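Local atomic coordinates of carbohydrate kinase, FGGY (Novosphingobium aromaticivorans, PDB entry 3H6E), a protein that probably acts as a carbohydrate kinase of the FGGY family, passing a phosphate group from ATP to a sugar or related polyol. Residues I72-H77 / V225-G230; T161-S166 / D206-L211; G243-A248 / G436-G441; G258-A263 / R297-R302; T312-I317 / E394-E399. One frame throughout, in Å; residues are numbered along the deposited sequence.

Contact 1: I72-H77 / V225-G230; sequences IVPVGH and VQVLAG
Two backbone hydrogen bonds join the parallel strands here, both made by Ile-72. Its N gives to Gln-226 O at 2.8 Å, close to straight (168°) and in the plane of that carbonyl. Its O takes the N-H of Leu-228 at 2.9 Å, nearly along the C=O axis. The two bonds bracket Val-227, the residue paired with Ile-72, and the CA of Val-227 adds a C-H...O contact to Ile-72 O. Pro-74 has no N-H to give, but the pairing continues beyond it, where Pro-74 is backbone-bonded to Leu-231.

These strands, 71-76 and 226-232, are neighbours in the mixed sheet of the N-terminal half. Such a sheet is expected of the actin-like ATPase fold to which FGGY kinases belong. Strand 9-13 bonds to the other edge of strand 71-76, through Val-73 and Val-75.

The remaining contacts are apolar. CG1 of Ile-72 lies beside its own backbone N and meets CG1 of Val-225 at 3.6 Å, the two side chains crossing obliquely. Val-73 CB packs on Leu-228 CB at 4.1 Å. CB of Pro-74 is directed toward the second strand, and the ring packs against it. Its CD sits 3.0 Å from Leu-228 O, and its CG reaches Val-227 CG1 at 4.1 Å. An alanine here would lose CG and CD, and would probably loosen the packing against Val-227 and the carbonyl of Leu-228. Gly-230 brings its CA to 3.0 Å from Pro-74 O. A side chain on Gly-230 would run into that oxygen.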
# COMPACT_ATOMS: atom_id res chain seq x y z
N ILE A 72 2.04 -10.34 19.83
CA ILE A 72 1.89 -9.01 19.24
C ILE A 72 2.53 -9.01 17.86
O ILE A 72 3.62 -9.56 17.67
CB ILE A 72 2.58 -7.93 20.08
CG1 ILE A 72 2.07 -7.95 21.52
CG2 ILE A 72 2.37 -6.55 19.46
CD1 ILE A 72 2.80 -6.96 22.41
N VAL A 73 1.85 -8.41 16.89
CA VAL A 73 2.41 -8.27 15.55
C VAL A 73 2.37 -6.82 15.07
O VAL A 73 1.31 -6.21 15.02
CB VAL A 73 1.73 -9.21 14.54
CG1 VAL A 73 0.27 -9.42 14.90
CG2 VAL A 73 1.90 -8.69 13.12
N PRO A 74 3.54 -6.27 14.71
CA PRO A 74 3.75 -4.87 14.33
C PRO A 74 3.45 -4.63 12.86
O PRO A 74 3.71 -5.49 12.02
CB PRO A 74 5.25 -4.65 14.58
CG PRO A 74 5.76 -5.94 15.20
CD PRO A 74 4.81 -7.01 14.78
N VAL A 75 2.91 -3.45 12.55
CA VAL A 75 2.62 -3.04 11.18
C VAL A 75 3.05 -1.59 10.98
O VAL A 75 2.72 -0.72 11.79
CB VAL A 75 1.12 -3.16 10.86
CG1 VAL A 75 0.83 -2.64 9.47
CG2 VAL A 75 0.66 -4.60 11.01
N GLY A 76 3.78 -1.34 9.90
CA GLY A 76 4.29 -0.00 9.64
C GLY A 76 4.11 0.45 8.21
O GLY A 76 4.23 -0.35 7.27
N HIS A 77 3.81 1.73 8.04
CA HIS A 77 3.79 2.31 6.71
C HIS A 77 5.20 2.24 6.13
O HIS A 77 6.19 2.09 6.86
CB HIS A 77 3.32 3.77 6.78
CG HIS A 77 4.34 4.70 7.35
ND1 HIS A 77 5.34 5.26 6.59
CD2 HIS A 77 4.52 5.18 8.61
CE1 HIS A 77 6.09 6.04 7.35
NE2 HIS A 77 5.61 6.01 8.58
N VAL A 225 4.77 -13.04 26.24
CA VAL A 225 4.23 -12.48 25.01
C VAL A 225 5.29 -12.52 23.92
O VAL A 225 6.45 -12.17 24.15
CB VAL A 225 3.77 -11.02 25.21
CG1 VAL A 225 3.35 -10.41 23.87
CG2 VAL A 225 2.62 -10.96 26.20
N GLN A 226 4.89 -12.97 22.73
CA GLN A 226 5.81 -13.06 21.61
C GLN A 226 5.57 -11.97 20.58
O GLN A 226 4.44 -11.72 20.17
CB GLN A 226 5.72 -14.44 20.95
CG GLN A 226 6.11 -15.60 21.87
CD GLN A 226 7.55 -15.51 22.36
OE1 GLN A 226 7.90 -16.07 23.40
NE2 GLN A 226 8.39 -14.81 21.61
N VAL A 227 6.64 -11.30 20.16
CA VAL A 227 6.54 -10.28 19.13
C VAL A 227 6.96 -10.85 17.79
O VAL A 227 7.95 -11.57 17.69
CB VAL A 227 7.42 -9.07 19.46
CG1 VAL A 227 7.17 -7.97 18.45
CG2 VAL A 227 7.14 -8.57 20.87
N LEU A 228 6.18 -10.55 16.75
CA LEU A 228 6.50 -11.00 15.40
C LEU A 228 7.26 -9.92 14.64
O LEU A 228 7.23 -8.75 15.02
CB LEU A 228 5.23 -11.39 14.65
CG LEU A 228 4.82 -12.86 14.75
CD1 LEU A 228 5.25 -13.48 16.07
CD2 LEU A 228 3.32 -13.03 14.52
N ALA A 229 7.94 -10.31 13.57
CA ALA A 229 8.67 -9.36 12.74
C ALA A 229 7.75 -8.24 12.29
O ALA A 229 8.08 -7.06 12.42
CB ALA A 229 9.30 -10.06 11.55
N GLY A 230 6.59 -8.61 11.76
CA GLY A 230 5.64 -7.64 11.27
C GLY A 230 5.85 -7.36 9.80
O GLY A 230 6.65 -8.02 9.14

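Contact 2: T161-S166 / D206-L211; sequences TGRAVS and DTVGAL
Arg-163 leans over strand 207-210 from the loop that follows helix 152-159. Its CB lies 3.9 Å from CG1 of Val-208, and CG stays near the same methyl. CG is anti to the backbone N (chi1 -178°), and the chain runs on along Val-208. At CD it comes alongside Val-208 O, and a bend at chi3 (96°) turns the guanidinium to that oxygen. NE then gives a straight hydrogen bond (179°) to Val-208 O at 2.8 Å, in both the guanidinium and carbonyl planes and on a lone pair of the oxygen. At the tip, NH2 is 3.5 Å from Thr-207 O, at the edge of the guanidinium. Val-165 CG2 lies over one face, toward the rim.

Thr-161 reaches the strand further on, at Ala-210. Its CG2 packs on Val-208 CG1 at 3.3 Å. Its OG1 gives a longer hydrogen bond to Ala-210 O at 3.2 Å, with the hydroxyl above the carbonyl plane.

Val-208 and Gly-209 both face Val-227 and form a classic beta bulge. Strand 207-210 edges its sheet, and loop 161-166 packs against it. At Gly-209 a CB would press on Thr-161 OG1.

Both bonds run from a side chain to a main-chain carbonyl. They therefore depend on the path of the bulged strand more than on its side chains, and the straight, in-plane bond probably holds the guanidinium in a set orientation.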
# COMPACT_ATOMS: atom_id res chain seq x y z
N THR A 161 11.23 -5.62 22.18
CA THR A 161 11.92 -6.90 22.17
C THR A 161 13.44 -6.81 22.33
O THR A 161 14.09 -7.78 22.74
CB THR A 161 11.61 -7.68 20.88
OG1 THR A 161 11.48 -9.08 21.16
CG2 THR A 161 12.70 -7.47 19.85
N GLY A 162 14.01 -5.65 22.01
CA GLY A 162 15.45 -5.47 22.09
C GLY A 162 16.21 -6.06 20.91
O GLY A 162 17.38 -5.75 20.70
N ARG A 163 15.55 -6.92 20.14
CA ARG A 163 16.18 -7.51 18.97
C ARG A 163 15.85 -6.75 17.70
O ARG A 163 14.69 -6.55 17.36
CB ARG A 163 15.81 -8.99 18.82
CG ARG A 163 16.50 -9.66 17.63
CD ARG A 163 16.68 -11.15 17.84
NE ARG A 163 15.62 -11.94 17.22
CZ ARG A 163 15.75 -12.60 16.07
NH1 ARG A 163 16.90 -12.56 15.40
NH2 ARG A 163 14.73 -13.29 15.58
N ALA A 164 16.90 -6.32 17.00
CA ALA A 164 16.75 -5.66 15.72
C ALA A 164 16.66 -6.69 14.60
O ALA A 164 17.43 -7.65 14.55
CB ALA A 164 17.93 -4.72 15.47
N VAL A 165 15.71 -6.46 13.69
CA VAL A 165 15.50 -7.35 12.55
C VAL A 165 14.97 -6.54 11.37
O VAL A 165 14.45 -5.44 11.55
CB VAL A 165 14.53 -8.49 12.92
CG1 VAL A 165 13.78 -9.00 11.70
CG2 VAL A 165 15.27 -9.63 13.61
N SER A 166 15.11 -7.07 10.16
CA SER A 166 14.48 -6.46 8.99
C SER A 166 13.45 -7.41 8.40
O SER A 166 13.48 -8.61 8.64
CB SER A 166 15.54 -6.10 7.94
OG SER A 166 16.38 -5.06 8.41
N ASP A 206 7.79 -14.69 11.52
CA ASP A 206 8.76 -15.20 12.48
C ASP A 206 8.61 -14.49 13.81
O ASP A 206 8.11 -13.37 13.86
CB ASP A 206 10.19 -15.02 11.97
CG ASP A 206 10.54 -16.01 10.89
OD1 ASP A 206 9.87 -17.05 10.80
OD2 ASP A 206 11.50 -15.74 10.13
N THR A 207 9.05 -15.14 14.88
CA THR A 207 9.05 -14.52 16.19
C THR A 207 10.35 -13.75 16.39
O THR A 207 11.44 -14.33 16.32
CB THR A 207 8.92 -15.56 17.31
OG1 THR A 207 7.71 -16.32 17.13
CG2 THR A 207 8.87 -14.88 18.67
N VAL A 208 10.24 -12.45 16.63
CA VAL A 208 11.42 -11.64 16.92
C VAL A 208 11.94 -12.01 18.30
O VAL A 208 13.15 -12.08 18.52
CB VAL A 208 11.10 -10.14 16.86
CG1 VAL A 208 12.36 -9.32 17.14
CG2 VAL A 208 10.52 -9.77 15.51
N GLY A 209 11.02 -12.24 19.23
CA GLY A 209 11.40 -12.65 20.57
C GLY A 209 10.32 -12.36 21.59
O GLY A 209 9.24 -11.89 21.25
N ALA A 210 10.62 -12.66 22.85
CA ALA A 210 9.69 -12.39 23.94
C ALA A 210 9.70 -10.91 24.30
O ALA A 210 10.67 -10.20 24.04
CB ALA A 210 10.04 -13.23 25.15
N LEU A 211 8.60 -10.45 24.89
CA LEU A 211 8.48 -9.06 25.32
C LEU A 211 9.58 -8.73 26.33
O LEU A 211 9.84 -9.52 27.24
CB LEU A 211 7.10 -8.84 25.94
CG LEU A 211 6.52 -7.42 25.91
CD1 LEU A 211 6.36 -6.95 24.48
CD2 LEU A 211 5.19 -7.39 26.65

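Contact 3: G243-A248 / G436-G441; sequences GFAEIA and GLRPQG
Phe-244 lays one face of its ring over the ring of Pro-439 in a CH-pi contact. Pro-439 CG stands 3.7 Å from the centroid of the Phe-244 ring, 11° off the normal, so it is almost centred. Pro-439 CB sits nearer the rim, 3.6 Å from Phe-244 CE1. Phe-244 starts away from the loop 436-441 at its CB. With CG anti to the carbonyl carbon (chi1 -66°), the ring comes back to cross the proline obliquely.

The contact packs the connection between the two halves of the actin-like ATPase fold, expected for an FGGY kinase, on a loop of the C-terminal half. The first leaves helix 233-241 and leads to strand 252-256. The second runs from helix 430-433 to strand 443-445, an outermost strand of the seven-stranded sheet. Leu-443 on that strand also touches Phe-244, and Asn-423 touches both Phe-244 and Pro-439.

Within the first loop, Phe-244 O accepts the N-H of Ile-247. Gly-243 is packed closely against the second loop. Its C lies 3.5 Å from Pro-439 CD, and a CB on Gly-243 would clash with that atom.

The polar part belongs to Arg-438. Its chain is extended from CG to NE and passes along Gly-243 O, with CG and CD both 3.4 Å from that oxygen. The guanidinium then lies against Ala-245, whose CB is over one of its faces. NH1 gives a hydrogen bond to Gly-243 O at 2.7 Å. The bond is bent, 132° at the hydrogen, and the donor stands above the carbonyl plane.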
# COMPACT_ATOMS: atom_id res chain seq x y z
N GLY A 243 -7.05 -14.24 2.64
CA GLY A 243 -7.87 -14.97 3.59
C GLY A 243 -9.17 -15.43 2.96
O GLY A 243 -9.70 -16.48 3.32
N PHE A 244 -9.68 -14.65 2.01
CA PHE A 244 -10.90 -15.02 1.29
C PHE A 244 -10.69 -16.35 0.56
O PHE A 244 -9.61 -16.61 0.03
CB PHE A 244 -11.31 -13.93 0.31
CG PHE A 244 -11.74 -12.65 0.97
CD1 PHE A 244 -12.87 -12.61 1.77
CD2 PHE A 244 -11.02 -11.48 0.77
CE1 PHE A 244 -13.27 -11.43 2.38
CE2 PHE A 244 -11.42 -10.29 1.38
CZ PHE A 244 -12.55 -10.27 2.18
N ALA A 245 -11.74 -17.17 0.53
CA ALA A 245 -11.65 -18.50 -0.06
C ALA A 245 -11.36 -18.47 -1.56
O ALA A 245 -10.75 -19.41 -2.08
CB ALA A 245 -12.93 -19.29 0.22
N GLU A 246 -11.78 -17.41 -2.24
CA GLU A 246 -11.57 -17.29 -3.68
C GLU A 246 -10.16 -16.80 -4.03
O GLU A 246 -9.67 -17.03 -5.14
CB GLU A 246 -12.59 -16.35 -4.32
CG GLU A 246 -14.02 -16.87 -4.32
CD GLU A 246 -14.75 -16.56 -3.04
OE1 GLU A 246 -14.36 -15.58 -2.36
OE2 GLU A 246 -15.71 -17.29 -2.70
N ILE A 247 -9.52 -16.12 -3.08
CA ILE A 247 -8.20 -15.56 -3.33
C ILE A 247 -7.13 -16.55 -2.89
O ILE A 247 -6.49 -17.19 -3.71
CB ILE A 247 -8.02 -14.23 -2.59
CG1 ILE A 247 -9.25 -13.34 -2.81
CG2 ILE A 247 -6.75 -13.54 -3.05
CD1 ILE A 247 -9.57 -13.09 -4.26
N ALA A 248 -6.96 -16.65 -1.58
CA ALA A 248 -6.04 -17.62 -1.00
C ALA A 248 -4.71 -17.67 -1.74
O ALA A 248 -3.93 -16.72 -1.70
CB ALA A 248 -6.68 -19.01 -0.97
N GLY A 436 -5.32 -20.03 8.74
CA GLY A 436 -6.65 -20.58 8.51
C GLY A 436 -7.75 -19.56 8.75
O GLY A 436 -8.90 -19.76 8.36
N LEU A 437 -7.39 -18.45 9.39
CA LEU A 437 -8.34 -17.41 9.76
C LEU A 437 -8.75 -16.56 8.55
O LEU A 437 -7.92 -16.21 7.71
CB LEU A 437 -7.72 -16.52 10.84
CG LEU A 437 -8.63 -15.87 11.87
CD1 LEU A 437 -9.70 -16.85 12.37
CD2 LEU A 437 -7.80 -15.32 13.02
N ARG A 438 -10.04 -16.23 8.47
CA ARG A 438 -10.57 -15.50 7.32
C ARG A 438 -11.16 -14.14 7.71
O ARG A 438 -11.51 -13.92 8.87
CB ARG A 438 -11.61 -16.34 6.59
CG ARG A 438 -11.11 -17.71 6.18
CD ARG A 438 -11.99 -18.32 5.10
NE ARG A 438 -11.54 -19.66 4.74
CZ ARG A 438 -10.83 -19.96 3.66
NH1 ARG A 438 -10.47 -19.01 2.81
NH2 ARG A 438 -10.48 -21.22 3.43
N PRO A 439 -11.27 -13.23 6.73
CA PRO A 439 -11.83 -11.89 6.96
C PRO A 439 -13.32 -11.95 7.27
O PRO A 439 -13.90 -13.03 7.36
CB PRO A 439 -11.62 -11.19 5.61
CG PRO A 439 -10.61 -12.02 4.88
CD PRO A 439 -10.84 -13.42 5.34
N GLN A 440 -13.94 -10.78 7.45
CA GLN A 440 -15.38 -10.71 7.65
C GLN A 440 -16.08 -10.70 6.30
O GLN A 440 -15.54 -10.21 5.31
CB GLN A 440 -15.76 -9.47 8.46
CG GLN A 440 -15.54 -9.61 9.95
CD GLN A 440 -16.42 -10.68 10.55
OE1 GLN A 440 -17.65 -10.61 10.47
NE2 GLN A 440 -15.80 -11.69 11.17
N GLY A 441 -17.29 -11.24 6.27
CA GLY A 441 -18.07 -11.31 5.05
C GLY A 441 -17.51 -12.31 4.06
O GLY A 441 -16.67 -13.15 4.40

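Contact 4: G258-A263 / R297-R302; sequences GTWFIA and RFMGGR
Two backbone hydrogen bonds pair Phe-261 with Phe-298 in antiparallel fashion. Phe-261 N gives to Phe-298 O at 2.9 Å, and Phe-298 N gives to Phe-261 O at 3.1 Å. Ile-262 and Arg-297 form the next, non-hydrogen-bonded pair. Their side chains lie side by side, with Ile-262 CG1 3.7 Å from Arg-297 CB.

Arg-297 makes an off-centre cation-pi contact, its CZ 4.0 Å from the centroid of the six-membered ring of Trp-260. The arginine chain is bent at chi2 and chi3. The guanidinium is steeply tilted to the indole, the planes 74° apart, and NH2 reaches over one face. Asp-281 forms a salt bridge with Arg-297 NE.

Strands 261-266 and 292-298 are neighbours in the seven-stranded sheet of the C-terminal half. The second strand leads through Met-299, at the N-cap position, into helix 300-308.

Met-299, a selenomethionine, covers the other face of Trp-260 with CG. Met-299 SE makes a Met-aromatic contact, 4.3 Å from the centroid of the six-membered ring of Trp-260.

Phe-261 turns its ring to the helix start. Gly-300 CA lies over one face in a CH-pi contact, 3.8 Å from the centroid. Phe-298 runs alongside in the same direction, its CE1 3.5 Å from Phe-261 CB. Gly-300 and Gly-301 allow this close approach. A CB on Gly-300 would strike the Phe-261 ring, and one on Gly-301 would strike Gly-258 O.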
# COMPACT_ATOMS: atom_id res chain seq x y z
N GLY A 258 -8.99 4.93 -4.12
CA GLY A 258 -8.87 6.11 -3.28
C GLY A 258 -8.22 7.20 -4.13
O GLY A 258 -8.41 7.23 -5.35
N THR A 259 -7.46 8.09 -3.50
CA THR A 259 -6.71 9.07 -4.28
C THR A 259 -5.88 8.33 -5.33
O THR A 259 -5.86 8.71 -6.50
CB THR A 259 -5.78 9.93 -3.40
OG1 THR A 259 -6.57 10.76 -2.54
CG2 THR A 259 -4.91 10.81 -4.27
N TRP A 260 -5.20 7.27 -4.90
CA TRP A 260 -4.47 6.40 -5.81
C TRP A 260 -5.22 5.10 -6.04
O TRP A 260 -5.68 4.45 -5.10
CB TRP A 260 -3.08 6.09 -5.25
CG TRP A 260 -2.08 7.19 -5.40
CD1 TRP A 260 -1.82 8.19 -4.51
CD2 TRP A 260 -1.19 7.39 -6.51
NE1 TRP A 260 -0.83 9.02 -5.00
CE2 TRP A 260 -0.43 8.54 -6.22
CE3 TRP A 260 -0.97 6.71 -7.71
CZ2 TRP A 260 0.54 9.03 -7.10
CZ3 TRP A 260 -0.01 7.20 -8.58
CH2 TRP A 260 0.74 8.35 -8.27
N PHE A 261 -5.36 4.72 -7.31
CA PHE A 261 -5.81 3.39 -7.67
C PHE A 261 -4.56 2.54 -7.89
O PHE A 261 -3.74 2.86 -8.75
CB PHE A 261 -6.63 3.43 -8.96
CG PHE A 261 -8.02 3.96 -8.78
CD1 PHE A 261 -8.28 5.00 -7.90
CD2 PHE A 261 -9.07 3.43 -9.51
CE1 PHE A 261 -9.57 5.49 -7.74
CE2 PHE A 261 -10.36 3.92 -9.37
CZ PHE A 261 -10.61 4.95 -8.48
N ILE A 262 -4.41 1.48 -7.11
CA ILE A 262 -3.20 0.66 -7.18
C ILE A 262 -3.52 -0.81 -7.40
O ILE A 262 -4.23 -1.43 -6.61
CB ILE A 262 -2.34 0.79 -5.91
CG1 ILE A 262 -2.01 2.26 -5.64
CG2 ILE A 262 -1.06 -0.03 -6.05
CD1 ILE A 262 -1.22 2.48 -4.37
N ALA A 263 -2.99 -1.36 -8.49
CA ALA A 263 -3.14 -2.77 -8.79
C ALA A 263 -1.92 -3.54 -8.30
O ALA A 263 -0.80 -3.31 -8.76
CB ALA A 263 -3.34 -2.99 -10.28
N ARG A 297 -0.02 1.72 -10.84
CA ARG A 297 -0.97 2.69 -10.30
C ARG A 297 -1.29 3.85 -11.24
O ARG A 297 -0.65 4.05 -12.28
CB ARG A 297 -0.53 3.24 -8.93
CG ARG A 297 0.90 2.93 -8.50
CD ARG A 297 1.94 3.68 -9.31
NE ARG A 297 2.16 5.06 -8.88
CZ ARG A 297 2.91 5.42 -7.84
NH1 ARG A 297 3.49 4.48 -7.09
NH2 ARG A 297 3.09 6.70 -7.54
N PHE A 298 -2.33 4.59 -10.86
CA PHE A 298 -2.67 5.86 -11.47
C PHE A 298 -3.57 6.57 -10.47
O PHE A 298 -4.25 5.92 -9.67
CB PHE A 298 -3.37 5.68 -12.83
CG PHE A 298 -4.79 5.20 -12.74
CD1 PHE A 298 -5.08 3.87 -12.49
CD2 PHE A 298 -5.84 6.09 -12.93
CE1 PHE A 298 -6.39 3.43 -12.42
CE2 PHE A 298 -7.16 5.65 -12.86
CZ PHE A 298 -7.43 4.32 -12.60
N MSE A 299 -3.56 7.90 -10.48
CA MSE A 299 -4.27 8.65 -9.46
C MSE A 299 -5.76 8.77 -9.75
O MSE A 299 -6.30 9.86 -9.89
CB MSE A 299 -3.65 10.03 -9.28
CG MSE A 299 -2.44 10.01 -8.36
SE MSE A 299 -1.99 11.78 -7.72
CE MSE A 299 -1.02 12.38 -9.29
N GLY A 300 -6.42 7.62 -9.82
CA GLY A 300 -7.82 7.54 -10.15
C GLY A 300 -8.70 8.51 -9.38
O GLY A 300 -9.39 9.33 -9.97
N GLY A 301 -8.68 8.40 -8.05
CA GLY A 301 -9.53 9.22 -7.20
C GLY A 301 -9.35 10.71 -7.41
O GLY A 301 -10.29 11.49 -7.26
N ARG A 302 -8.13 11.11 -7.75
CA ARG A 302 -7.82 12.52 -7.95
C ARG A 302 -8.46 13.05 -9.23
O ARG A 302 -8.92 14.19 -9.28
CB ARG A 302 -6.31 12.73 -8.00
CG ARG A 302 -5.89 14.08 -8.56
CD ARG A 302 -6.34 15.22 -7.68
NE ARG A 302 -5.65 15.23 -6.39
CZ ARG A 302 -4.50 15.87 -6.17
NH1 ARG A 302 -3.92 16.55 -7.15
NH2 ARG A 302 -3.94 15.83 -4.97

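Contact 5: T312-I317 / E394-E399; sequences TRRVDI and EGRFAE
Arg-396 and Asp-316 both hold CG in the crowded position between the backbone N and the carbonyl carbon, with chi1 of 75° and 63°. Arg-396 is then extended from CG to NE, so its guanidinium reaches across to the turn at 314-317. Its NH1 meets Asp-316 OD1 at 3.2 Å in a salt bridge. The hydrogen bond within it is weak, bent to 123°.

Arg-314 comes over one face of the same guanidinium. Its NE lies 2.9 Å from Arg-396 NH1. Both atoms are donors, so no bond forms, and the two chains cross at about a right angle. Asp-311 forms a salt bridge with Arg-314 NH1. A water accepts from Arg-396 NH1 at 3.1 Å and, weakly, from Val-315 N.

Phe-397 CZ lies against the opposite face of the Arg-396 guanidinium, toward its rim. Val-315 CG2 touches the edge of the Phe-397 ring, 3.8 Å from CE1.

In the C-terminal half, the contact ties a type I turn, Arg-314 to Ile-317, to the 3-10 segment 396-398 that follows strand 390-394. Val-315 also touches helix 363-384. An alanine in place of Arg-396 would remove the salt bridge to Asp-316 and the stronger of the water's two donors, and would probably weaken this hold.

Two arginines lie close here; Asp-316 and Asp-311 probably offset the repulsion and would be expected to stay ionised.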
# COMPACT_ATOMS: atom_id res chain seq x y z
N THR A 312 -19.80 16.24 -2.39
CA THR A 312 -21.24 16.08 -2.52
C THR A 312 -21.64 15.28 -3.76
O THR A 312 -22.75 14.76 -3.85
CB THR A 312 -21.93 17.46 -2.51
OG1 THR A 312 -22.31 17.79 -1.17
CG2 THR A 312 -23.17 17.47 -3.40
N ARG A 313 -20.72 15.17 -4.72
CA ARG A 313 -21.01 14.47 -5.96
C ARG A 313 -20.06 13.29 -6.19
O ARG A 313 -19.86 12.83 -7.31
CB ARG A 313 -21.00 15.45 -7.14
CG ARG A 313 -21.95 16.63 -6.94
CD ARG A 313 -22.12 17.46 -8.19
NE ARG A 313 -20.97 18.32 -8.44
CZ ARG A 313 -20.96 19.63 -8.21
NH1 ARG A 313 -22.03 20.25 -7.74
NH2 ARG A 313 -19.86 20.34 -8.46
N ARG A 314 -19.47 12.80 -5.10
CA ARG A 314 -18.66 11.59 -5.14
C ARG A 314 -19.47 10.43 -5.73
O ARG A 314 -20.61 10.20 -5.33
CB ARG A 314 -18.18 11.22 -3.73
CG ARG A 314 -16.83 11.78 -3.34
CD ARG A 314 -16.53 11.47 -1.88
NE ARG A 314 -15.11 11.23 -1.63
CZ ARG A 314 -14.27 12.14 -1.13
NH1 ARG A 314 -14.71 13.35 -0.83
NH2 ARG A 314 -13.00 11.82 -0.94
N VAL A 315 -18.87 9.71 -6.66
CA VAL A 315 -19.57 8.65 -7.38
C VAL A 315 -19.83 7.39 -6.56
O VAL A 315 -20.42 6.43 -7.06
CB VAL A 315 -18.81 8.25 -8.65
CG1 VAL A 315 -18.60 9.45 -9.56
CG2 VAL A 315 -17.47 7.60 -8.28
N ASP A 316 -19.39 7.38 -5.30
CA ASP A 316 -19.57 6.20 -4.46
C ASP A 316 -20.71 6.33 -3.45
O ASP A 316 -21.00 5.38 -2.71
CB ASP A 316 -18.26 5.83 -3.74
CG ASP A 316 -17.78 6.92 -2.79
OD1 ASP A 316 -17.91 8.11 -3.13
OD2 ASP A 316 -17.28 6.57 -1.70
N ILE A 317 -21.35 7.49 -3.42
CA ILE A 317 -22.50 7.73 -2.54
C ILE A 317 -23.62 6.73 -2.81
O ILE A 317 -24.19 6.70 -3.90
CB ILE A 317 -23.03 9.17 -2.67
CG1 ILE A 317 -21.98 10.17 -2.17
CG2 ILE A 317 -24.34 9.32 -1.91
CD1 ILE A 317 -22.31 11.62 -2.48
N GLU A 394 -11.00 -2.93 -3.61
CA GLU A 394 -11.15 -2.43 -2.24
C GLU A 394 -11.08 -0.91 -2.25
O GLU A 394 -10.92 -0.29 -3.30
CB GLU A 394 -10.07 -3.01 -1.34
CG GLU A 394 -10.01 -4.53 -1.35
CD GLU A 394 -9.10 -5.08 -0.27
OE1 GLU A 394 -8.25 -4.32 0.23
OE2 GLU A 394 -9.24 -6.27 0.07
N GLY A 395 -11.21 -0.31 -1.07
CA GLY A 395 -11.25 1.14 -0.96
C GLY A 395 -12.64 1.67 -1.22
O GLY A 395 -13.57 0.89 -1.45
N ARG A 396 -12.80 2.99 -1.20
CA ARG A 396 -14.13 3.59 -1.30
C ARG A 396 -14.81 3.38 -2.66
O ARG A 396 -16.04 3.37 -2.74
CB ARG A 396 -14.10 5.07 -0.92
CG ARG A 396 -13.49 6.01 -1.95
CD ARG A 396 -13.59 7.45 -1.46
NE ARG A 396 -12.93 8.41 -2.35
CZ ARG A 396 -13.54 9.13 -3.28
NH1 ARG A 396 -14.85 9.01 -3.47
NH2 ARG A 396 -12.85 9.97 -4.03
N PHE A 397 -14.02 3.21 -3.71
CA PHE A 397 -14.59 3.07 -5.05
C PHE A 397 -15.11 1.66 -5.32
O PHE A 397 -15.51 1.33 -6.43
CB PHE A 397 -13.58 3.51 -6.12
CG PHE A 397 -13.34 4.99 -6.14
CD1 PHE A 397 -14.12 5.82 -6.92
CD2 PHE A 397 -12.34 5.56 -5.36
CE1 PHE A 397 -13.90 7.18 -6.94
CE2 PHE A 397 -12.12 6.92 -5.37
CZ PHE A 397 -12.91 7.73 -6.16
N ALA A 398 -15.11 0.84 -4.27
CA ALA A 398 -15.79 -0.45 -4.31
C ALA A 398 -17.31 -0.28 -4.27
O ALA A 398 -18.05 -1.09 -4.82
CB ALA A 398 -15.32 -1.33 -3.16
N GLU A 399 -17.74 0.78 -3.60
CA GLU A 399 -19.16 1.12 -3.54
C GLU A 399 -19.59 1.86 -4.81
O GLU A 399 -20.72 2.32 -4.90
CB GLU A 399 -19.46 1.98 -2.31
CG GLU A 399 -19.95 1.19 -1.10
CD GLU A 399 -18.83 0.49 -0.36
OE1 GLU A 399 -17.67 0.93 -0.48
OE2 GLU A 399 -19.12 -0.50 0.35
O HOH W 1 -15.60 10.12 -6.31

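How the contacts relate
Contact 1 is the most fully buried; the other four are only partly buried, although contact 4 lies nearest the centre of the chain. Contacts 1 and 2 share the N-terminal sheet, where strands 226-232 and 207-210 are neighbours: Val-227 O probably bonds to Val-208 N. Contact 1 joins strands by backbone bonds and aliphatic packing. Contact 2, at the sheet's edge, uses side chains on carbonyls. Contacts 4 and 5 touch in the C-terminal half, where the Phe-261 and Phe-397 rings meet. Contact 4 adds aromatic and cation-pi packing to its strand pairing, while contact 5 is mainly polar, with charges, a water and one apolar touch. Contact 3 joins loops, and contacts 4 and 5 are nested within its span.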